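Local coordinates for protein transcription elongation factor Spt4 (Methanocaldococcus jannaschii, PDB 3LPE) that stimulates transcription elongation as the zinc-binding partner of Spt5 in the archaeal Spt4/5 heterodimer, at residues Cys7-Leu10 with Cys16-Cys19; Tyr9-Glu14 with Ser21-Asn26; Leu31-Pro36 with Glu40-Ala45. All coordinates share one frame; numbering follows the deposited sequence.

Contact 1: Cys7-Leu10 with Cys16-Cys19; sequences CKYL and CPIC. With ZN (zinc ion), chain I.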
loop_
_atom_site.group_PDB
_atom_site.type_symbol
_atom_site.label_atom_id
_atom_site.label_comp_id
_atom_site.label_asym_id
_atom_site.label_seq_id
_atom_site.Cartn_x
_atom_site.Cartn_y
_atom_site.Cartn_z
ATOM N N CYS B 7 -3.940 5.078 14.703
ATOM C CA CYS B 7 -3.577 5.578 13.381
ATOM C C CYS B 7 -3.130 4.456 12.456
ATOM O O CYS B 7 -2.831 4.707 11.307
ATOM C CB CYS B 7 -2.496 6.667 13.449
ATOM S SG CYS B 7 -0.767 6.101 13.721
ATOM N N LYS B 8 -3.084 3.226 12.966
ATOM C CA LYS B 8 -2.841 2.044 12.100
ATOM C C LYS B 8 -1.415 1.897 11.569
ATOM O O LYS B 8 -1.102 0.965 10.799
ATOM C CB LYS B 8 -3.873 1.982 10.956
ATOM C CG LYS B 8 -5.288 1.784 11.449
ATOM C CD LYS B 8 -6.313 1.658 10.318
ATOM C CE LYS B 8 -6.683 3.005 9.739
ATOM N NZ LYS B 8 -8.031 2.967 9.101
ATOM N N TYR B 9 -0.525 2.788 12.001
ATOM C CA TYR B 9 0.880 2.666 11.644
ATOM C C TYR B 9 1.430 1.289 12.048
ATOM O O TYR B 9 1.189 0.805 13.163
ATOM C CB TYR B 9 1.694 3.743 12.346
ATOM C CG TYR B 9 3.142 3.835 11.936
ATOM C CD1 TYR B 9 3.521 4.533 10.792
ATOM C CD2 TYR B 9 4.139 3.292 12.731
ATOM C CE1 TYR B 9 4.871 4.652 10.438
ATOM C CE2 TYR B 9 5.481 3.403 12.390
ATOM C CZ TYR B 9 5.842 4.088 11.246
ATOM O OH TYR B 9 7.180 4.199 10.934
ATOM N N LEU B 10 2.175 0.675 11.142
ATOM C CA LEU B 10 2.678 -0.677 11.393
ATOM C C LEU B 10 4.067 -0.667 11.987
ATOM O O LEU B 10 4.940 0.019 11.471
ATOM C CB LEU B 10 2.712 -1.468 10.089
ATOM C CG LEU B 10 1.333 -1.754 9.497
ATOM C CD1 LEU B 10 1.567 -2.410 8.141
ATOM C CD2 LEU B 10 0.606 -2.728 10.386
ATOM N N CYS B 16 3.035 3.164 19.428
ATOM C CA CYS B 16 3.159 3.814 18.139
ATOM C C CYS B 16 4.137 4.973 18.218
ATOM O O CYS B 16 4.007 5.836 19.087
ATOM C CB CYS B 16 1.803 4.325 17.679
ATOM S SG CYS B 16 1.828 5.179 16.095
ATOM N N PRO B 17 5.113 4.995 17.307
ATOM C CA PRO B 17 6.143 6.050 17.275
ATOM C C PRO B 17 5.559 7.399 16.841
ATOM O O PRO B 17 6.161 8.456 17.064
ATOM C CB PRO B 17 7.157 5.551 16.232
ATOM C CG PRO B 17 6.758 4.138 15.915
ATOM C CD PRO B 17 5.310 3.985 16.254
ATOM N N ILE B 18 4.393 7.367 16.222
ATOM C CA ILE B 18 3.746 8.607 15.804
ATOM C C ILE B 18 2.910 9.217 16.915
ATOM O O ILE B 18 3.128 10.367 17.299
ATOM C CB ILE B 18 2.858 8.406 14.558
ATOM C CG1 ILE B 18 3.697 7.914 13.385
ATOM C CG2 ILE B 18 2.168 9.733 14.180
ATOM C CD1 ILE B 18 2.873 7.613 12.126
ATOM N N CYS B 19 1.964 8.449 17.443
ATOM C CA CYS B 19 0.921 9.008 18.315
ATOM C C CYS B 19 0.902 8.423 19.735
ATOM O O CYS B 19 0.044 8.776 20.561
ATOM C CB CYS B 19 -0.457 8.870 17.654
ATOM S SG CYS B 19 -1.134 7.168 17.729
HETATM ZN ZN ZN I . -0.432 5.766 15.978
#
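C7 reaches across to C16 and C19 through a shared zinc ion, and Y9, two residues further on, packs beside the same loop. The C7 SG-zinc and C16 SG-zinc bonds are both 2.3 Å, C19 SG follows at 2.4 Å from the zinc, and C4 supplies the fourth thiolate. The sulfurs of C7 and C16 come to 3.6 Å of each other, as ligands of one small ion do. In C7 and C19 the sulfur sits between the backbone N and the carbonyl carbon, whereas in C16 it lies anti to the N (chi1 179°); the two CxxC pairs thus match in their second cysteine.

Y9 can be followed outward. Its CB faces C16 SG at 4.0 Å and also meets the end of I18. CG, CD1 and CE1 lie against I18 CD1; Y9 CD1 and I18 CD1 are 3.4 Å apart, a tight contact. I18 CG1 stands over one face of the ring, offset toward the rim, while CD2 and CE2 meet the pyrrolidine of P17 obliquely, with Y9 CD2 3.8 Å from P17 CD. C16 SG is 53° off the ring normal, an oblique sulfur-aromatic contact. Beyond the segments, I18 also touches I49 and Y53.

Within the loop 16-19, C16 SG accepts from C19 N at 3.5 Å and nearly straight (165°), and from I18 N more weakly. These N-H groups probably draw off part of the thiolate's negative charge, helping a four-sulfur site to carry its excess charge.

Contact 2: Tyr9-Glu14 with Ser21-Asn26; sequences YLTNDE and SPTSEN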
loop_
_atom_site.group_PDB
_atom_site.type_symbol
_atom_site.label_atom_id
_atom_site.label_comp_id
_atom_site.label_asym_id
_atom_site.label_seq_id
_atom_site.Cartn_x
_atom_site.Cartn_y
_atom_site.Cartn_z
ATOM N N TYR B 9 -0.525 2.788 12.001
ATOM C CA TYR B 9 0.880 2.666 11.644
ATOM C C TYR B 9 1.430 1.289 12.048
ATOM O O TYR B 9 1.189 0.805 13.163
ATOM C CB TYR B 9 1.694 3.743 12.346
ATOM C CG TYR B 9 3.142 3.835 11.936
ATOM C CD1 TYR B 9 3.521 4.533 10.792
ATOM C CD2 TYR B 9 4.139 3.292 12.731
ATOM C CE1 TYR B 9 4.871 4.652 10.438
ATOM C CE2 TYR B 9 5.481 3.403 12.390
ATOM C CZ TYR B 9 5.842 4.088 11.246
ATOM O OH TYR B 9 7.180 4.199 10.934
ATOM N N LEU B 10 2.175 0.675 11.142
ATOM C CA LEU B 10 2.678 -0.677 11.393
ATOM C C LEU B 10 4.067 -0.667 11.987
ATOM O O LEU B 10 4.940 0.019 11.471
ATOM C CB LEU B 10 2.712 -1.468 10.089
ATOM C CG LEU B 10 1.333 -1.754 9.497
ATOM C CD1 LEU B 10 1.567 -2.410 8.141
ATOM C CD2 LEU B 10 0.606 -2.728 10.386
ATOM N N THR B 11 4.262 -1.449 13.043
ATOM C CA THR B 11 5.541 -1.504 13.756
ATOM C C THR B 11 5.650 -2.749 14.653
ATOM O O THR B 11 4.639 -3.335 15.067
ATOM C CB THR B 11 5.752 -0.226 14.611
ATOM O OG1 THR B 11 7.010 -0.318 15.293
ATOM C CG2 THR B 11 4.653 -0.075 15.633
ATOM N N ASN B 12 6.878 -3.156 14.964
ATOM C CA ASN B 12 7.074 -4.205 15.947
ATOM C C ASN B 12 6.912 -3.679 17.349
ATOM O O ASN B 12 6.720 -4.439 18.286
ATOM C CB ASN B 12 8.428 -4.903 15.758
ATOM C CG ASN B 12 8.484 -5.698 14.461
ATOM O OD1 ASN B 12 7.533 -6.403 14.117
ATOM N ND2 ASN B 12 9.586 -5.579 13.733
ATOM N N ASP B 13 6.979 -2.349 17.480
ATOM C CA ASP B 13 6.870 -1.674 18.775
ATOM C C ASP B 13 5.486 -1.896 19.383
ATOM O O ASP B 13 4.499 -1.921 18.670
ATOM C CB ASP B 13 7.086 -0.190 18.545
ATOM C CG ASP B 13 7.766 0.490 19.708
ATOM O OD1 ASP B 13 7.425 0.172 20.862
ATOM O OD2 ASP B 13 8.638 1.358 19.461
ATOM N N GLU B 14 5.417 -2.057 20.698
ATOM C CA GLU B 14 4.140 -2.097 21.399
ATOM C C GLU B 14 3.482 -0.714 21.507
ATOM O O GLU B 14 2.335 -0.601 21.927
ATOM C CB GLU B 14 4.324 -2.683 22.795
ATOM C CG GLU B 14 5.147 -3.955 22.827
ATOM C CD GLU B 14 5.434 -4.409 24.237
ATOM O OE1 GLU B 14 6.570 -4.185 24.720
ATOM O OE2 GLU B 14 4.512 -4.972 24.866
ATOM N N SER B 21 0.022 5.677 20.990
ATOM C CA SER B 21 -1.035 4.773 21.430
ATOM C C SER B 21 -0.530 3.313 21.396
ATOM O O SER B 21 0.495 3.020 20.800
ATOM C CB SER B 21 -2.303 4.985 20.597
ATOM O OG SER B 21 -2.496 3.940 19.671
ATOM N N PRO B 22 -1.234 2.398 22.081
ATOM C CA PRO B 22 -0.874 0.977 22.044
ATOM C C PRO B 22 -1.009 0.419 20.632
ATOM O O PRO B 22 -1.800 0.931 19.874
ATOM C CB PRO B 22 -1.926 0.324 22.955
ATOM C CG PRO B 22 -2.476 1.421 23.781
ATOM C CD PRO B 22 -2.388 2.662 22.955
ATOM N N THR B 23 -0.245 -0.615 20.300
ATOM C CA THR B 23 -0.356 -1.266 19.004
ATOM C C THR B 23 -0.927 -2.657 19.231
ATOM O O THR B 23 -0.913 -3.142 20.354
ATOM C CB THR B 23 1.013 -1.422 18.338
ATOM O OG1 THR B 23 1.838 -2.296 19.118
ATOM C CG2 THR B 23 1.692 -0.076 18.198
ATOM N N SER B 24 -1.422 -3.284 18.167
ATOM C CA SER B 24 -2.057 -4.587 18.266
ATOM C C SER B 24 -1.629 -5.483 17.110
ATOM O O SER B 24 -1.416 -5.024 16.003
ATOM C CB SER B 24 -3.579 -4.439 18.240
ATOM O OG SER B 24 -4.226 -5.709 18.276
ATOM N N GLU B 25 -1.524 -6.780 17.375
ATOM C CA GLU B 25 -1.209 -7.738 16.323
ATOM C C GLU B 25 -2.425 -8.018 15.449
ATOM O O GLU B 25 -2.309 -8.578 14.366
ATOM C CB GLU B 25 -0.693 -9.041 16.930
ATOM C CG GLU B 25 0.768 -8.972 17.320
ATOM C CD GLU B 25 1.286 -10.277 17.862
ATOM O OE1 GLU B 25 0.610 -10.866 18.730
ATOM O OE2 GLU B 25 2.370 -10.709 17.420
ATOM N N ASN B 26 -3.591 -7.598 15.912
ATOM C CA ASN B 26 -4.837 -7.936 15.227
ATOM C C ASN B 26 -5.238 -6.866 14.212
ATOM O O ASN B 26 -6.109 -6.039 14.470
ATOM C CB ASN B 26 -5.945 -8.183 16.263
ATOM C CG ASN B 26 -7.113 -8.952 15.690
ATOM O OD1 ASN B 26 -7.141 -9.270 14.497
ATOM N ND2 ASN B 26 -8.093 -9.256 16.540
#
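T23 turns its OG1 into the space between its own backbone N and carbonyl carbon (chi1 64°), and this points the hydroxyl at the D13 carbonyl; T11 has OG1 anti to its N, leaving CG2 to meet the methyl of T23. The T23 OG1-D13 O bond is short, 2.7 Å, and uses a lone pair in the carbonyl plane. T23 N donates to the next carbonyl, E14 O, at 3.1 Å, but from above the carbonyl plane, 53° out of it, and the N-H bends to 146°. T23 therefore holds two successive carbonyls, one with its side chain and one with its backbone. P22 CA adds a CH...O contact to the same E14 O at 3.6 Å. On the apolar side T11 CG2 and T23 CG2 touch at 3.9 Å, the two side chains crossing at about a right angle.

T11 OG1 accepts from D13 N at 3.0 Å in an ST turn, which probably helps to set the bend leading to D13 O and E14 O. T23 OG1 has a second partner in R2, whose NE also hydrogen-bonds to it. R2 belongs to strand 2-4, which pairs with both 10-11 and 23-33; contact 2 thus ties the loop after strand 10-11 to the start of strand 23-33 in this zinc-ribbon fold.

Contact 3: Leu31-Pro36 with Glu40-Ala45; sequences LIVINP and EIAKKA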
loop_
_atom_site.group_PDB
_atom_site.type_symbol
_atom_site.label_atom_id
_atom_site.label_comp_id
_atom_site.label_asym_id
_atom_site.label_seq_id
_atom_site.Cartn_x
_atom_site.Cartn_y
_atom_site.Cartn_z
ATOM N N LEU B 31 -1.466 -0.713 3.519
ATOM C CA LEU B 31 -1.313 0.481 2.679
ATOM C C LEU B 31 0.066 1.049 2.949
ATOM O O LEU B 31 0.353 1.485 4.073
ATOM C CB LEU B 31 -2.387 1.526 3.004
ATOM C CG LEU B 31 -2.205 2.917 2.352
ATOM C CD1 LEU B 31 -2.009 2.824 0.845
ATOM C CD2 LEU B 31 -3.366 3.853 2.667
ATOM N N ILE B 32 0.924 1.023 1.939
ATOM C CA ILE B 32 2.272 1.529 2.100
ATOM C C ILE B 32 2.301 2.881 1.438
ATOM O O ILE B 32 2.107 2.980 0.225
ATOM C CB ILE B 32 3.314 0.650 1.409
ATOM C CG1 ILE B 32 3.302 -0.766 1.997
ATOM C CG2 ILE B 32 4.704 1.257 1.539
ATOM C CD1 ILE B 32 4.275 -1.687 1.305
ATOM N N VAL B 33 2.519 3.923 2.245
ATOM C CA VAL B 33 2.618 5.261 1.707
ATOM C C VAL B 33 4.077 5.655 1.548
ATOM O O VAL B 33 4.805 5.827 2.529
ATOM C CB VAL B 33 1.900 6.272 2.612
ATOM C CG1 VAL B 33 2.015 7.683 2.021
ATOM C CG2 VAL B 33 0.445 5.837 2.769
ATOM N N ILE B 34 4.503 5.807 0.307
ATOM C CA ILE B 34 5.883 6.157 0.030
ATOM C C ILE B 34 6.036 7.681 -0.021
ATOM O O ILE B 34 7.003 8.237 0.488
ATOM C CB ILE B 34 6.333 5.532 -1.299
ATOM C CG1 ILE B 34 6.228 3.995 -1.212
ATOM C CG2 ILE B 34 7.749 5.927 -1.618
ATOM C CD1 ILE B 34 6.438 3.301 -2.529
ATOM N N ASN B 35 5.069 8.348 -0.634
ATOM C CA ASN B 35 5.083 9.809 -0.749
ATOM C C ASN B 35 3.726 10.401 -0.404
ATOM O O ASN B 35 2.856 10.523 -1.264
ATOM C CB ASN B 35 5.516 10.257 -2.150
ATOM C CG ASN B 35 5.664 11.783 -2.261
ATOM O OD1 ASN B 35 5.095 12.530 -1.469
ATOM N ND2 ASN B 35 6.436 12.239 -3.240
ATOM N N PRO B 36 3.548 10.789 0.869
ATOM C CA PRO B 36 2.272 11.286 1.394
ATOM C C PRO B 36 1.833 12.528 0.637
ATOM O O PRO B 36 0.648 12.682 0.312
ATOM C CB PRO B 36 2.590 11.647 2.854
ATOM C CG PRO B 36 3.895 11.037 3.157
ATOM C CD PRO B 36 4.629 10.858 1.864
ATOM N N GLU B 40 -2.760 10.531 -3.583
ATOM C CA GLU B 40 -4.179 10.784 -3.412
ATOM C C GLU B 40 -4.789 9.741 -2.473
ATOM O O GLU B 40 -5.628 10.073 -1.643
ATOM C CB GLU B 40 -4.896 10.842 -4.778
ATOM C CG GLU B 40 -6.379 11.236 -4.705
ATOM C CD GLU B 40 -7.038 11.496 -6.068
ATOM O OE1 GLU B 40 -6.791 10.735 -7.040
ATOM O OE2 GLU B 40 -7.836 12.461 -6.155
ATOM N N ILE B 41 -4.344 8.483 -2.565
ATOM C CA ILE B 41 -4.828 7.451 -1.652
ATOM C C ILE B 41 -4.477 7.764 -0.181
ATOM O O ILE B 41 -5.314 7.605 0.711
ATOM C CB ILE B 41 -4.287 6.037 -2.044
ATOM C CG1 ILE B 41 -4.762 5.667 -3.453
ATOM C CG2 ILE B 41 -4.730 4.993 -1.022
ATOM C CD1 ILE B 41 -4.170 4.353 -4.000
ATOM N N ALA B 42 -3.242 8.197 0.078
ATOM C CA ALA B 42 -2.855 8.572 1.445
ATOM C C ALA B 42 -3.796 9.657 1.974
ATOM O O ALA B 42 -4.263 9.594 3.108
ATOM C CB ALA B 42 -1.394 9.075 1.482
ATOM N N LYS B 43 -4.065 10.657 1.142
ATOM C CA LYS B 43 -4.963 11.743 1.546
ATOM C C LYS B 43 -6.345 11.207 1.892
ATOM O O LYS B 43 -6.901 11.564 2.915
ATOM C CB LYS B 43 -5.032 12.830 0.478
ATOM C CG LYS B 43 -3.785 13.713 0.455
ATOM C CD LYS B 43 -3.785 14.692 -0.707
ATOM C CE LYS B 43 -2.378 15.224 -0.958
ATOM N NZ LYS B 43 -2.297 16.035 -2.209
ATOM N N LYS B 44 -6.886 10.310 1.065
ATOM C CA LYS B 44 -8.199 9.745 1.371
ATOM C C LYS B 44 -8.149 8.930 2.654
ATOM O O LYS B 44 -9.150 8.813 3.359
ATOM C CB LYS B 44 -8.706 8.867 0.213
ATOM C CG LYS B 44 -9.006 9.636 -1.068
ATOM C CD LYS B 44 -10.211 10.550 -0.920
ATOM C CE LYS B 44 -10.591 11.163 -2.263
ATOM N NZ LYS B 44 -11.804 12.039 -2.176
ATOM N N ALA B 45 -6.980 8.362 2.953
ATOM C CA ALA B 45 -6.825 7.546 4.162
ATOM C C ALA B 45 -6.478 8.369 5.403
ATOM O O ALA B 45 -6.357 7.814 6.490
ATOM C CB ALA B 45 -5.795 6.416 3.944
#
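Strand 23-33 of the antiparallel sheet ends here, and helix 40-44, reached through a short loop, folds back to pack on it: a strand-loop-helix unit at the Spt5-facing end of Spt4. The contact is apolar, with no hydrogen bond between its segments. Two strand residues on one side of the sheet, L31 and V33, point toward the helix.

L31 has CG anti to its backbone N (chi1 171°), which swings CG toward the helix, where both methyls find partners. L31 CD1 lies 3.9 Å from I41 CG2, and L31 CD2 reaches A45 CB at 3.8 Å, so the leucine fork bridges I41 and A45, which the A45 N to I41 O hydrogen bond of 2.9 Å also joins; its second methyl is also close to I41 CG2. I47 and L55 add to the packing around L31.

Across the interface, L31, I32 and V33 pair antiparallel with a strand of the Spt5 chain, extending the sheet into that subunit. The start of the helix is bound there too: E40 N donates to E56 OE1 of the Spt5 chain, and I41 of Spt4 packs on S42 of that chain. I41 is thus buried between its own strand and the partner subunit.

Further along, P36 brings its CA to 4.3 Å from A42 CB. The small A42 methyl fits against both branches of V33, with A42 CB 3.7 Å from V33 CG1 and 3.9 Å from V33 CG2.

In the fold
Contacts 1 and 2 start from the same run of chain, share Y9 and L10, and have centres about 7 Å apart. They also touch: C16 N probably hydrogen-bonds to S21 O, linking the zinc-binding loop to the residues just before strand 23-33. Contact 3 comes later, after both have closed, with its centre about 14 Å from that of contact 1 and about 19 Å from that of contact 2, on the other side of the chain's centre. Strand 23-33 runs from contact 2 to contact 3. One long strand thus connects the zinc end of this small protein with the end that binds Spt5, which meets contact 3 but neither of the others.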